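Local coordinates for protein STING-associated CdnE c-di-GMP synthase (Flavobacteriaceae, PDB 6WT8) that synthesises the cyclic dinucleotide c-di-GMP, probably from two GTP molecules, as the nucleotidyltransferase of a bacterial CBASS anti-phage system that signals through STING, at residues K164-L169 / V176-E181; H76-H81 / V85-Q90; Y185-V188 / R193-D196; G218-N223 / G227-V232. All coordinates share one frame; numbering follows the deposited sequence.

Contact 1: residues K164-L169 / V176-E181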
loop_
_atom_site.group_PDB
_atom_site.type_symbol
_atom_site.label_atom_id
_atom_site.label_comp_id
_atom_site.label_asym_id
_atom_site.label_seq_id
_atom_site.Cartn_x
_atom_site.Cartn_y
_atom_site.Cartn_z
ATOM N N LYS A 164 11.353 25.533 -4.012
ATOM C CA LYS A 164 11.976 25.430 -5.322
ATOM C C LYS A 164 11.155 24.537 -6.245
ATOM O O LYS A 164 10.971 24.850 -7.431
ATOM C CB LYS A 164 13.389 24.905 -5.151
ATOM C CG LYS A 164 14.235 24.902 -6.408
ATOM C CD LYS A 164 15.652 24.588 -5.910
ATOM C CE LYS A 164 16.716 24.789 -6.981
ATOM N NZ LYS A 164 16.910 26.245 -7.255
ATOM N N SER A 165 10.602 23.463 -5.683
ATOM C CA SER A 165 9.732 22.591 -6.474
ATOM C C SER A 165 8.461 23.287 -6.916
ATOM O O SER A 165 7.990 23.082 -8.052
ATOM C CB SER A 165 9.377 21.354 -5.610
ATOM O OG SER A 165 10.535 20.601 -5.331
ATOM N N GLU A 166 7.844 24.100 -6.037
ATOM C CA GLU A 166 6.657 24.852 -6.465
ATOM C C GLU A 166 6.983 25.730 -7.669
ATOM O O GLU A 166 6.216 25.793 -8.640
ATOM C CB GLU A 166 6.135 25.745 -5.344
ATOM C CG GLU A 166 5.641 24.959 -4.151
ATOM C CD GLU A 166 5.102 25.864 -3.071
ATOM O OE1 GLU A 166 5.121 27.119 -3.233
ATOM O OE2 GLU A 166 4.674 25.317 -2.034
ATOM N N LEU A 167 8.146 26.413 -7.623
ATOM C CA LEU A 167 8.525 27.302 -8.716
ATOM C C LEU A 167 8.780 26.533 -10.005
ATOM O O LEU A 167 8.303 26.943 -11.075
ATOM C CB LEU A 167 9.789 28.096 -8.314
ATOM C CG LEU A 167 9.498 29.053 -7.163
ATOM C CD1 LEU A 167 10.868 29.587 -6.624
ATOM C CD2 LEU A 167 8.642 30.227 -7.547
ATOM N N VAL A 168 9.555 25.445 -9.930
ATOM C CA VAL A 168 9.865 24.675 -11.139
ATOM C C VAL A 168 8.602 24.074 -11.730
ATOM O O VAL A 168 8.362 24.148 -12.946
ATOM C CB VAL A 168 10.885 23.584 -10.791
ATOM C CG1 VAL A 168 10.991 22.572 -11.947
ATOM C CG2 VAL A 168 12.182 24.229 -10.547
ATOM N N LEU A 169 7.753 23.489 -10.866
ATOM C CA LEU A 169 6.579 22.813 -11.406
ATOM C C LEU A 169 5.583 23.820 -11.968
ATOM O O LEU A 169 4.945 23.571 -13.002
ATOM C CB LEU A 169 5.953 21.927 -10.309
ATOM C CG LEU A 169 6.860 20.755 -9.912
ATOM C CD1 LEU A 169 6.333 20.115 -8.601
ATOM C CD2 LEU A 169 6.976 19.689 -11.028
ATOM N N VAL A 176 -1.058 23.510 -11.263
ATOM C CA VAL A 176 -0.304 23.013 -10.116
ATOM C C VAL A 176 -0.912 23.631 -8.863
ATOM O O VAL A 176 -0.997 24.864 -8.765
ATOM C CB VAL A 176 1.184 23.398 -10.196
ATOM C CG1 VAL A 176 1.953 22.916 -8.952
ATOM C CG2 VAL A 176 1.794 22.838 -11.398
ATOM N N ASP A 177 -1.329 22.790 -7.908
ATOM C CA ASP A 177 -1.822 23.233 -6.605
ATOM C C ASP A 177 -0.663 23.252 -5.632
ATOM O O ASP A 177 -0.083 22.203 -5.309
ATOM C CB ASP A 177 -2.931 22.313 -6.087
ATOM C CG ASP A 177 -3.569 22.821 -4.800
ATOM O OD1 ASP A 177 -3.113 23.839 -4.233
ATOM O OD2 ASP A 177 -4.536 22.183 -4.347
ATOM N N ILE A 178 -0.282 24.457 -5.210
ATOM C CA ILE A 178 0.814 24.638 -4.283
ATOM C C ILE A 178 0.324 24.955 -2.879
ATOM O O ILE A 178 1.156 25.223 -1.989
ATOM C CB ILE A 178 1.805 25.723 -4.744
ATOM C CG1 ILE A 178 1.103 27.081 -4.703
ATOM C CG2 ILE A 178 2.408 25.391 -6.094
ATOM C CD1 ILE A 178 2.044 28.302 -4.672
ATOM N N GLU A 179 -0.979 24.870 -2.638
ATOM C CA GLU A 179 -1.518 25.273 -1.340
ATOM C C GLU A 179 -1.684 24.143 -0.328
ATOM O O GLU A 179 -2.033 24.434 0.824
ATOM C CB GLU A 179 -2.866 25.998 -1.534
ATOM C CG GLU A 179 -2.701 27.318 -2.268
ATOM C CD GLU A 179 -1.654 28.219 -1.604
ATOM O OE1 GLU A 179 -1.580 28.223 -0.355
ATOM O OE2 GLU A 179 -0.893 28.918 -2.318
ATOM N N LYS A 180 -1.452 22.881 -0.696
ATOM C CA LYS A 180 -1.624 21.780 0.262
ATOM C C LYS A 180 -0.405 21.678 1.165
ATOM O O LYS A 180 0.708 22.017 0.764
ATOM C CB LYS A 180 -1.859 20.426 -0.415
ATOM C CG LYS A 180 -3.029 20.437 -1.404
ATOM C CD LYS A 180 -3.531 19.007 -1.681
ATOM C CE LYS A 180 -2.598 18.194 -2.535
ATOM N NZ LYS A 180 -3.218 16.888 -2.970
ATOM N N GLU A 181 -0.633 21.202 2.395
ATOM C CA GLU A 181 0.405 21.240 3.424
ATOM C C GLU A 181 1.505 20.250 3.108
ATOM O O GLU A 181 2.690 20.548 3.322
ATOM C CB GLU A 181 -0.140 20.855 4.796
ATOM C CG GLU A 181 -1.294 21.589 5.358
ATOM C CD GLU A 181 -1.645 20.961 6.682
ATOM O OE1 GLU A 181 -1.975 19.745 6.690
ATOM O OE2 GLU A 181 -1.503 21.648 7.707
#
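After helix 154-172 the chain reverses through a short link, so that 176-181, first a short strand and then a turn, runs beside the helix with Glu-166 and Ile-178 nearest at 6.2 Å between their CA atoms. The principle illustrated is that an acidic side chain can pack through its carbons while its charge is settled elsewhere. Glu-166 crosses Ile-178 at about a right angle: its CG lies 3.8 Å from Ile-178 CG2, and its CD 3.7 Å from Ile-178 CB. The chain is extended beyond CG (chi2 -179°), which lays the carboxylate over Ile-178 CB, and Ile-178 CD1 ends 3.6 Å from Glu-166 OE1. The other oxygen, OE2, forms salt bridges with Lys-224 and Arg-162, and Lys-224 NZ also donates to Ile-178 O; this shared cation probably steadies the carboxylate in its ionised form. One helical turn on, Val-176 CG2 sits 3.6 Å from Leu-169 O, and the apolar touch between Leu-169 CB and Val-176 CG1 is looser at 4.3 Å. At the end of the strand, Asp-177 OD1 accepts from Glu-179 N at 2.9 Å, on the anti side of the carboxylate but well out of its plane (34°). That bond closes an Asx turn, here the device by which the chain leaves edge strand 176-177 after a helix-to-strand connection at the border of the mixed sheet.

Contact 2: residues H76-H81 / V85-Q90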
loop_
_atom_site.group_PDB
_atom_site.type_symbol
_atom_site.label_atom_id
_atom_site.label_comp_id
_atom_site.label_asym_id
_atom_site.label_seq_id
_atom_site.Cartn_x
_atom_site.Cartn_y
_atom_site.Cartn_z
ATOM N N HIS A 76 11.994 16.862 -14.273
ATOM C CA HIS A 76 12.074 18.305 -14.016
ATOM C C HIS A 76 12.669 18.604 -12.641
ATOM O O HIS A 76 13.523 19.497 -12.488
ATOM C CB HIS A 76 10.681 18.930 -14.126
ATOM C CG HIS A 76 10.143 18.935 -15.513
ATOM N ND1 HIS A 76 10.668 19.748 -16.500
ATOM C CD2 HIS A 76 9.153 18.214 -16.099
ATOM C CE1 HIS A 76 10.030 19.517 -17.642
ATOM N NE2 HIS A 76 9.122 18.578 -17.432
ATOM N N LEU A 77 12.208 17.887 -11.603
ATOM C CA LEU A 77 12.718 18.148 -10.277
ATOM C C LEU A 77 14.180 17.730 -10.176
ATOM O O LEU A 77 14.955 18.376 -9.473
ATOM C CB LEU A 77 11.876 17.372 -9.262
ATOM C CG LEU A 77 10.397 17.676 -9.235
ATOM C CD1 LEU A 77 9.729 16.728 -8.262
ATOM C CD2 LEU A 77 10.247 19.109 -8.639
ATOM N N LYS A 78 14.584 16.680 -10.896
ATOM C CA LYS A 78 15.977 16.211 -10.832
ATOM C C LYS A 78 16.908 17.195 -11.521
ATOM O O LYS A 78 17.978 17.501 -10.997
ATOM C CB LYS A 78 16.096 14.825 -11.475
ATOM C CG LYS A 78 17.489 14.287 -11.419
ATOM C CD LYS A 78 17.551 12.824 -11.964
ATOM C CE LYS A 78 17.107 11.882 -10.940
ATOM N NZ LYS A 78 17.672 10.485 -11.286
ATOM N N LYS A 79 16.471 17.753 -12.662
ATOM C CA LYS A 79 17.294 18.781 -13.297
ATOM C C LYS A 79 17.450 19.999 -12.376
ATOM O O LYS A 79 18.530 20.594 -12.303
ATOM C CB LYS A 79 16.654 19.171 -14.627
ATOM C CG LYS A 79 17.640 20.057 -15.487
ATOM C CD LYS A 79 17.014 20.373 -16.851
ATOM C CE LYS A 79 18.001 21.151 -17.738
ATOM N NZ LYS A 79 18.273 22.463 -17.117
ATOM N N SER A 80 16.383 20.372 -11.658
ATOM C CA SER A 80 16.396 21.541 -10.774
ATOM C C SER A 80 17.266 21.344 -9.545
ATOM O O SER A 80 18.039 22.251 -9.194
ATOM C CB SER A 80 14.934 21.867 -10.387
ATOM O OG SER A 80 14.880 22.749 -9.290
ATOM N N HIS A 81 17.116 20.211 -8.831
ATOM C CA HIS A 81 17.755 20.092 -7.529
ATOM C C HIS A 81 17.973 18.637 -7.151
ATOM O O HIS A 81 17.996 18.293 -5.955
ATOM C CB HIS A 81 16.910 20.818 -6.458
ATOM C CG HIS A 81 15.468 20.403 -6.428
ATOM N ND1 HIS A 81 14.464 21.101 -7.079
ATOM C CD2 HIS A 81 14.868 19.357 -5.817
ATOM C CE1 HIS A 81 13.313 20.480 -6.887
ATOM N NE2 HIS A 81 13.520 19.426 -6.115
ATOM N N VAL A 85 18.440 15.638 -3.384
ATOM C CA VAL A 85 17.409 14.686 -3.027
ATOM C C VAL A 85 17.604 13.363 -3.766
ATOM O O VAL A 85 18.213 13.288 -4.847
ATOM C CB VAL A 85 15.999 15.234 -3.370
ATOM C CG1 VAL A 85 15.656 16.446 -2.529
ATOM C CG2 VAL A 85 15.837 15.510 -4.888
ATOM N N ASP A 86 17.058 12.307 -3.151
ATOM C CA ASP A 86 16.715 11.063 -3.833
ATOM C C ASP A 86 15.252 11.046 -4.239
ATOM O O ASP A 86 14.400 11.664 -3.596
ATOM C CB ASP A 86 16.918 9.872 -2.911
ATOM C CG ASP A 86 18.377 9.655 -2.507
ATOM O OD1 ASP A 86 19.329 10.090 -3.209
ATOM O OD2 ASP A 86 18.562 8.942 -1.479
ATOM N N PHE A 87 14.945 10.298 -5.280
ATOM C CA PHE A 87 13.566 10.169 -5.722
ATOM C C PHE A 87 13.074 8.759 -5.534
ATOM O O PHE A 87 13.728 7.802 -5.966
ATOM C CB PHE A 87 13.417 10.556 -7.192
ATOM C CG PHE A 87 13.736 12.013 -7.457
ATOM C CD1 PHE A 87 12.763 12.972 -7.158
ATOM C CD2 PHE A 87 14.990 12.435 -7.953
ATOM C CE1 PHE A 87 13.030 14.317 -7.329
ATOM C CE2 PHE A 87 15.246 13.772 -8.126
ATOM C CZ PHE A 87 14.269 14.701 -7.794
ATOM N N GLU A 88 11.873 8.648 -4.983
ATOM C CA GLU A 88 11.230 7.361 -4.779
ATOM C C GLU A 88 9.742 7.503 -5.069
ATOM O O GLU A 88 9.272 8.518 -5.588
ATOM C CB GLU A 88 11.453 6.879 -3.338
ATOM C CG GLU A 88 12.930 6.639 -2.951
ATOM C CD GLU A 88 13.603 5.489 -3.722
ATOM O OE1 GLU A 88 12.929 4.618 -4.338
ATOM O OE2 GLU A 88 14.852 5.480 -3.690
ATOM N N ARG A 89 8.978 6.417 -4.832
ATOM C CA ARG A 89 7.545 6.407 -5.075
ATOM C C ARG A 89 6.837 5.759 -3.906
ATOM O O ARG A 89 7.393 4.896 -3.230
ATOM C CB ARG A 89 7.189 5.583 -6.339
ATOM C CG ARG A 89 7.827 6.067 -7.652
ATOM C CD ARG A 89 7.301 7.426 -8.056
ATOM N NE ARG A 89 7.887 7.728 -9.370
ATOM C CZ ARG A 89 9.041 8.403 -9.542
ATOM N NH1 ARG A 89 9.683 8.887 -8.485
ATOM N NH2 ARG A 89 9.548 8.589 -10.775
ATOM N N GLN A 90 5.574 6.130 -3.683
ATOM C CA GLN A 90 4.788 5.447 -2.654
ATOM C C GLN A 90 3.357 5.345 -3.115
ATOM O O GLN A 90 2.942 5.971 -4.097
ATOM C CB GLN A 90 4.805 6.145 -1.296
ATOM C CG GLN A 90 4.222 7.591 -1.304
ATOM C CD GLN A 90 4.142 8.230 0.051
ATOM O OE1 GLN A 90 4.837 7.849 0.993
ATOM N NE2 GLN A 90 3.252 9.219 0.167
#
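Phe-87 reaches from strand 85-90 to the flank of Leu-77 and Lys-78 in a helix-to-strand unit, where helix 60-81 packs on the mixed sheet of the nucleotidyltransferase domain and the chain returns almost antiparallel, 171° between the two directions with the axes 9.8 Å apart. Here one aromatic ring does most of the work. Its CE1 touches Leu-77 CB at 3.8 Å, its CE2 meets Lys-78 CB at 3.6 Å, and CZ approaches the Lys-78 backbone between them, so the far end of the ring is wedged against the helix. On the inner side Leu-77 also rests on Leu-107 and Gln-109 of the next strand, and on Ser-165 of helix 154-172.

The outer side is looser. Lys-78 is exposed, and only its aliphatic chain takes part: a bend at chi3 (-80°) folds CE back along the ring to 3.7 Å from Phe-87 CD2, while NZ makes a long, weak ion pair with Glu-74. Nearby, Arg-89 is held by Glu-74 and Asn-71 of the same helix.

At the end nearest the connecting turn, Val-85 CG2 comes obliquely to His-81, 3.7 Å from its carbonyl O and 4.1 Å from its CD2. The imidazole is fixed at both nitrogens: NE2 pairs with Gln-109 OE1, and ND1 shares a 2.8 Å hydrogen bond with Ser-80 OG, while Leu-77 O lies over the centre of one ring face, 3.5 Å above its plane.

Contact 3: residues Y185-V188 / R193-D196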
loop_
_atom_site.group_PDB
_atom_site.type_symbol
_atom_site.label_atom_id
_atom_site.label_comp_id
_atom_site.label_asym_id
_atom_site.label_seq_id
_atom_site.Cartn_x
_atom_site.Cartn_y
_atom_site.Cartn_z
ATOM N N TYR A 185 0.430 19.287 -5.941
ATOM C CA TYR A 185 -0.394 18.470 -6.828
ATOM C C TYR A 185 -0.212 18.967 -8.261
ATOM O O TYR A 185 -0.479 20.131 -8.552
ATOM C CB TYR A 185 -1.873 18.554 -6.431
ATOM C CG TYR A 185 -2.737 17.361 -6.827
ATOM C CD1 TYR A 185 -2.225 16.063 -6.787
ATOM C CD2 TYR A 185 -4.062 17.530 -7.186
ATOM C CE1 TYR A 185 -3.020 14.947 -7.115
ATOM C CE2 TYR A 185 -4.869 16.439 -7.520
ATOM C CZ TYR A 185 -4.351 15.153 -7.478
ATOM O OH TYR A 185 -5.147 14.061 -7.806
ATOM N N VAL A 186 0.285 18.098 -9.144
ATOM C CA VAL A 186 0.654 18.473 -10.504
ATOM C C VAL A 186 -0.285 17.814 -11.492
ATOM O O VAL A 186 -0.448 16.591 -11.458
ATOM C CB VAL A 186 2.093 18.053 -10.816
ATOM C CG1 VAL A 186 2.468 18.510 -12.214
ATOM C CG2 VAL A 186 3.014 18.630 -9.744
ATOM N N LYS A 187 -0.831 18.592 -12.417
ATOM C CA LYS A 187 -1.606 18.001 -13.514
ATOM C C LYS A 187 -0.650 17.795 -14.680
ATOM O O LYS A 187 -0.303 18.746 -15.395
ATOM C CB LYS A 187 -2.785 18.893 -13.873
ATOM C CG LYS A 187 -3.847 18.890 -12.777
ATOM C CD LYS A 187 -5.134 19.541 -13.284
ATOM C CE LYS A 187 -5.787 18.722 -14.379
ATOM N NZ LYS A 187 -6.414 17.502 -13.781
ATOM N N VAL A 188 -0.201 16.545 -14.871
ATOM C CA VAL A 188 0.636 16.211 -16.023
ATOM C C VAL A 188 -0.260 16.057 -17.243
ATOM O O VAL A 188 -1.364 15.533 -17.138
ATOM C CB VAL A 188 1.446 14.946 -15.704
ATOM C CG1 VAL A 188 2.424 14.570 -16.839
ATOM C CG2 VAL A 188 2.203 15.094 -14.382
ATOM N N ARG A 193 -2.390 12.674 -16.118
ATOM C CA ARG A 193 -2.505 12.118 -14.764
ATOM C C ARG A 193 -2.186 13.208 -13.768
ATOM O O ARG A 193 -1.384 14.089 -14.060
ATOM C CB ARG A 193 -1.544 10.958 -14.478
ATOM C CG ARG A 193 -1.656 9.755 -15.466
ATOM C CD ARG A 193 -2.968 8.982 -15.367
ATOM N NE ARG A 193 -3.136 8.306 -14.067
ATOM C CZ ARG A 193 -4.109 7.452 -13.768
ATOM N NH1 ARG A 193 -4.958 7.030 -14.681
ATOM N NH2 ARG A 193 -4.185 7.022 -12.521
ATOM N N ASP A 194 -2.784 13.121 -12.561
ATOM C CA ASP A 194 -2.495 14.081 -11.499
ATOM C C ASP A 194 -1.580 13.427 -10.478
ATOM O O ASP A 194 -1.919 12.393 -9.894
ATOM C CB ASP A 194 -3.773 14.572 -10.827
ATOM C CG ASP A 194 -4.760 15.155 -11.826
ATOM O OD1 ASP A 194 -4.335 15.858 -12.755
ATOM O OD2 ASP A 194 -5.961 14.868 -11.698
ATOM N N ILE A 195 -0.401 14.008 -10.267
ATOM C CA ILE A 195 0.612 13.401 -9.417
ATOM C C ILE A 195 0.873 14.284 -8.202
ATOM O O ILE A 195 1.136 15.480 -8.355
ATOM C CB ILE A 195 1.919 13.205 -10.195
ATOM C CG1 ILE A 195 1.687 12.335 -11.447
ATOM C CG2 ILE A 195 3.021 12.635 -9.330
ATOM C CD1 ILE A 195 1.160 10.913 -11.168
ATOM N N ASP A 196 0.834 13.693 -7.005
ATOM C CA ASP A 196 1.260 14.401 -5.799
ATOM C C ASP A 196 2.759 14.251 -5.599
ATOM O O ASP A 196 3.300 13.159 -5.728
ATOM C CB ASP A 196 0.550 13.860 -4.553
ATOM C CG ASP A 196 -0.799 14.496 -4.302
ATOM O OD1 ASP A 196 -0.894 15.738 -4.056
ATOM O OD2 ASP A 196 -1.782 13.728 -4.359
HETATM O O HOH W 1 -3.945 11.849 -8.354
HETATM O O HOH W 2 -7.078 14.004 -9.250
HETATM O O HOH W 3 -3.693 16.039 -15.611
#
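Lys-187 and Asp-194 lie side by side on one face of a β-hairpin, pointing the same way. Bends at chi3 and chi4 curl the lysine over, and its NZ forms a salt bridge with Asp-194 OD1 (2.8 Å), met on the syn side, somewhat out of the carboxylate plane. The backbone is paired antiparallel: Val-186 and Ile-195 exchange two bonds, whereas Val-188 N to Arg-193 O is short at 2.8 Å and its return, Arg-193 N to Val-188 O, long at 3.2 Å. Val-186 O also receives the CA-H of Asp-194. Arg-193 turns its guanidinium away, to Asp-104 and Lys-101 O.

Water completes the polar face. One molecule joins Tyr-185 OH to Asp-194 O. Another donates to Asp-194 OD2; its very short approach to the same hydroxyl is doubtful. A third, with too few protons for all its acceptors, lies within bonding distance of Val-188 O and Asp-194 OD1. The Tyr-185 ring leans on Asp-194 CB, 3.4 Å from its OH, and the Asp-196 carboxylate runs 22° from the ring plane, its OD1 held by Lys-180 and Ser-183.

On the opposite face, Val-188 packs on Ala-69 and Val-73 of helix 60-81; strand 176-177 borders strand 184-189, and strand 106-112 flanks strand 192-204.

Contact 4: residues G218-N223 / G227-V232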
loop_
_atom_site.group_PDB
_atom_site.type_symbol
_atom_site.label_atom_id
_atom_site.label_comp_id
_atom_site.label_asym_id
_atom_site.label_seq_id
_atom_site.Cartn_x
_atom_site.Cartn_y
_atom_site.Cartn_z
ATOM N N GLY A 218 12.933 4.926 6.478
ATOM C CA GLY A 218 11.719 5.669 6.726
ATOM C C GLY A 218 11.794 7.066 6.142
ATOM O O GLY A 218 12.878 7.541 5.754
ATOM N N ILE A 219 10.619 7.685 6.031
ATOM C CA ILE A 219 10.600 9.102 5.674
ATOM C C ILE A 219 9.822 9.885 6.708
ATOM O O ILE A 219 8.887 9.402 7.353
ATOM C CB ILE A 219 10.021 9.350 4.268
ATOM C CG1 ILE A 219 8.567 8.824 4.132
ATOM C CG2 ILE A 219 10.952 8.719 3.190
ATOM C CD1 ILE A 219 7.945 9.177 2.783
ATOM N N GLN A 220 10.203 11.159 6.835
ATOM C CA GLN A 220 9.471 12.145 7.639
ATOM C C GLN A 220 9.118 13.269 6.688
ATOM O O GLN A 220 9.995 14.005 6.220
ATOM C CB GLN A 220 10.302 12.641 8.841
ATOM C CG GLN A 220 10.512 11.537 9.874
ATOM C CD GLN A 220 11.074 12.030 11.173
ATOM O OE1 GLN A 220 12.264 11.830 11.444
ATOM N NE2 GLN A 220 10.243 12.699 12.006
ATOM N N ILE A 221 7.838 13.364 6.381
ATOM C CA ILE A 221 7.341 14.286 5.358
ATOM C C ILE A 221 7.298 15.712 5.890
ATOM O O ILE A 221 6.794 15.974 6.992
ATOM C CB ILE A 221 5.950 13.823 4.914
ATOM C CG1 ILE A 221 6.136 12.500 4.159
ATOM C CG2 ILE A 221 5.286 14.811 3.954
ATOM C CD1 ILE A 221 4.797 11.759 3.855
ATOM N N TYR A 222 7.753 16.665 5.063
ATOM C CA TYR A 222 7.721 18.082 5.418
ATOM C C TYR A 222 6.338 18.705 5.224
ATOM O O TYR A 222 5.743 18.585 4.156
ATOM C CB TYR A 222 8.734 18.830 4.554
ATOM C CG TYR A 222 8.788 20.325 4.884
ATOM C CD1 TYR A 222 9.253 20.757 6.100
ATOM C CD2 TYR A 222 8.338 21.261 3.979
ATOM C CE1 TYR A 222 9.311 22.123 6.426
ATOM C CE2 TYR A 222 8.400 22.627 4.284
ATOM C CZ TYR A 222 8.855 23.034 5.524
ATOM O OH TYR A 222 8.920 24.394 5.824
ATOM N N ASN A 223 5.835 19.364 6.255
ATOM C CA ASN A 223 4.575 20.085 6.218
ATOM C C ASN A 223 4.852 21.568 6.021
ATOM O O ASN A 223 5.492 22.200 6.858
ATOM C CB ASN A 223 3.825 19.870 7.530
ATOM C CG ASN A 223 2.456 20.574 7.541
ATOM O OD1 ASN A 223 2.356 21.749 7.246
ATOM N ND2 ASN A 223 1.402 19.811 7.854
ATOM N N GLY A 227 5.817 24.012 9.034
ATOM C CA GLY A 227 7.253 24.105 9.043
ATOM C C GLY A 227 7.932 22.967 9.769
ATOM O O GLY A 227 9.111 23.094 10.095
ATOM N N LYS A 228 7.219 21.892 10.057
ATOM C CA LYS A 228 7.762 20.767 10.816
ATOM C C LYS A 228 7.707 19.498 9.972
ATOM O O LYS A 228 6.974 19.421 8.986
ATOM C CB LYS A 228 6.982 20.580 12.107
ATOM C CG LYS A 228 7.057 21.789 13.001
ATOM C CD LYS A 228 6.163 21.572 14.199
ATOM C CE LYS A 228 6.481 22.568 15.346
ATOM N NZ LYS A 228 6.246 23.988 14.993
ATOM N N ILE A 229 8.435 18.470 10.406
ATOM C CA ILE A 229 8.356 17.170 9.730
ATOM C C ILE A 229 7.401 16.272 10.507
ATOM O O ILE A 229 7.303 16.372 11.748
ATOM C CB ILE A 229 9.738 16.498 9.555
ATOM C CG1 ILE A 229 10.518 16.394 10.860
ATOM C CG2 ILE A 229 10.594 17.330 8.545
ATOM C CD1 ILE A 229 11.890 15.713 10.708
ATOM N N ASN A 230 6.630 15.475 9.771
ATOM C CA ASN A 230 5.664 14.536 10.332
ATOM C C ASN A 230 6.384 13.340 10.963
ATOM O O ASN A 230 7.584 13.090 10.732
ATOM C CB ASN A 230 4.705 14.046 9.240
ATOM C CG ASN A 230 3.720 15.148 8.796
ATOM O OD1 ASN A 230 2.769 15.431 9.499
ATOM N ND2 ASN A 230 3.940 15.750 7.630
ATOM N N ASP A 231 5.619 12.562 11.729
ATOM C CA ASP A 231 6.148 11.320 12.280
ATOM C C ASP A 231 6.554 10.369 11.150
ATOM O O ASP A 231 5.968 10.378 10.065
ATOM C CB ASP A 231 5.095 10.649 13.178
ATOM C CG ASP A 231 4.739 11.479 14.411
ATOM O OD1 ASP A 231 5.605 12.221 14.942
ATOM O OD2 ASP A 231 3.577 11.364 14.847
ATOM N N VAL A 232 7.475 9.443 11.469
ATOM C CA VAL A 232 8.070 8.589 10.449
ATOM C C VAL A 232 7.030 7.661 9.830
ATOM O O VAL A 232 6.161 7.111 10.525
ATOM C CB VAL A 232 9.252 7.777 11.022
ATOM C CG1 VAL A 232 8.806 6.857 12.137
ATOM C CG2 VAL A 232 9.919 6.966 9.923
HETATM O O HOH W 4 6.022 11.335 7.422
HETATM O O HOH W 5 10.157 25.180 8.125
HETATM O O HOH W 6 0.927 16.997 8.584
#
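A hairpin-like return follows strand 218-221 of the mixed sheet, with a turn closed at Asn-223 and Gly-227, and brings the chain back along the strand ahead of helix 235-248. At its mouth Gly-227 N donates to Asn-223 O at 2.9 Å, and Asn-223 N returns a bond to Lys-228 O. Gly-227 has a positive phi (76°), a conformation glycine adopts readily, and its CA lies 3.6 Å from Tyr-222 OH; a water connects that hydroxyl to Gly-227 O. Asn-223 OD1 accepts from Thr-226 N inside the turn.

Further along, Ile-221 O is gripped twice by one residue. Asn-230 N reaches it at 2.8 Å and Asn-230 ND2 at 2.9 Å, from opposite faces of the carbonyl plane, the bond from ND2 being the more bent (137° at the hydrogen). With a single bridge, Tyr-222 to Ile-229, the return limb is an irregular extension of the mixed sheet, in which strand 218-221 pairs antiparallel with strand 192-204.

Side-chain amides supplement the backbone bonds. The extended Gln-220 lays its CB and CG beside Asn-230 O and bonds it through NE2 at 3.0 Å, the acceptor lying in the plane of its amide. Ile-229 CD1 packs 3.7 Å from the same nitrogen. At the far end Val-232 CG2 rests 3.9 Å from Gly-218 CA.

All four contacts reach one mixed sheet, and they follow one another along the chain without overlap. Contacts 1 and 2, with centres about 14 Å apart, meet where two helices press together: Ser-165 OG lies 3.6 Å from Leu-77 CD2. Contact 1 joins contact 3, about 11 Å away between centres, by a salt bridge of 2.8 Å from Lys-180 NZ to Asp-196 OD1, while Leu-169 CD1 packs against Val-186 CG2. Contact 4 lies on strand 218-221, beside strand 192-204 of contact 3, with centres about 21 Å apart and no touch, yet Gln-90 OE1 of contact 2 approaches its Ile-219 CD1 at 3.8 Å. Together they show neighbouring strands sharing their covering helices.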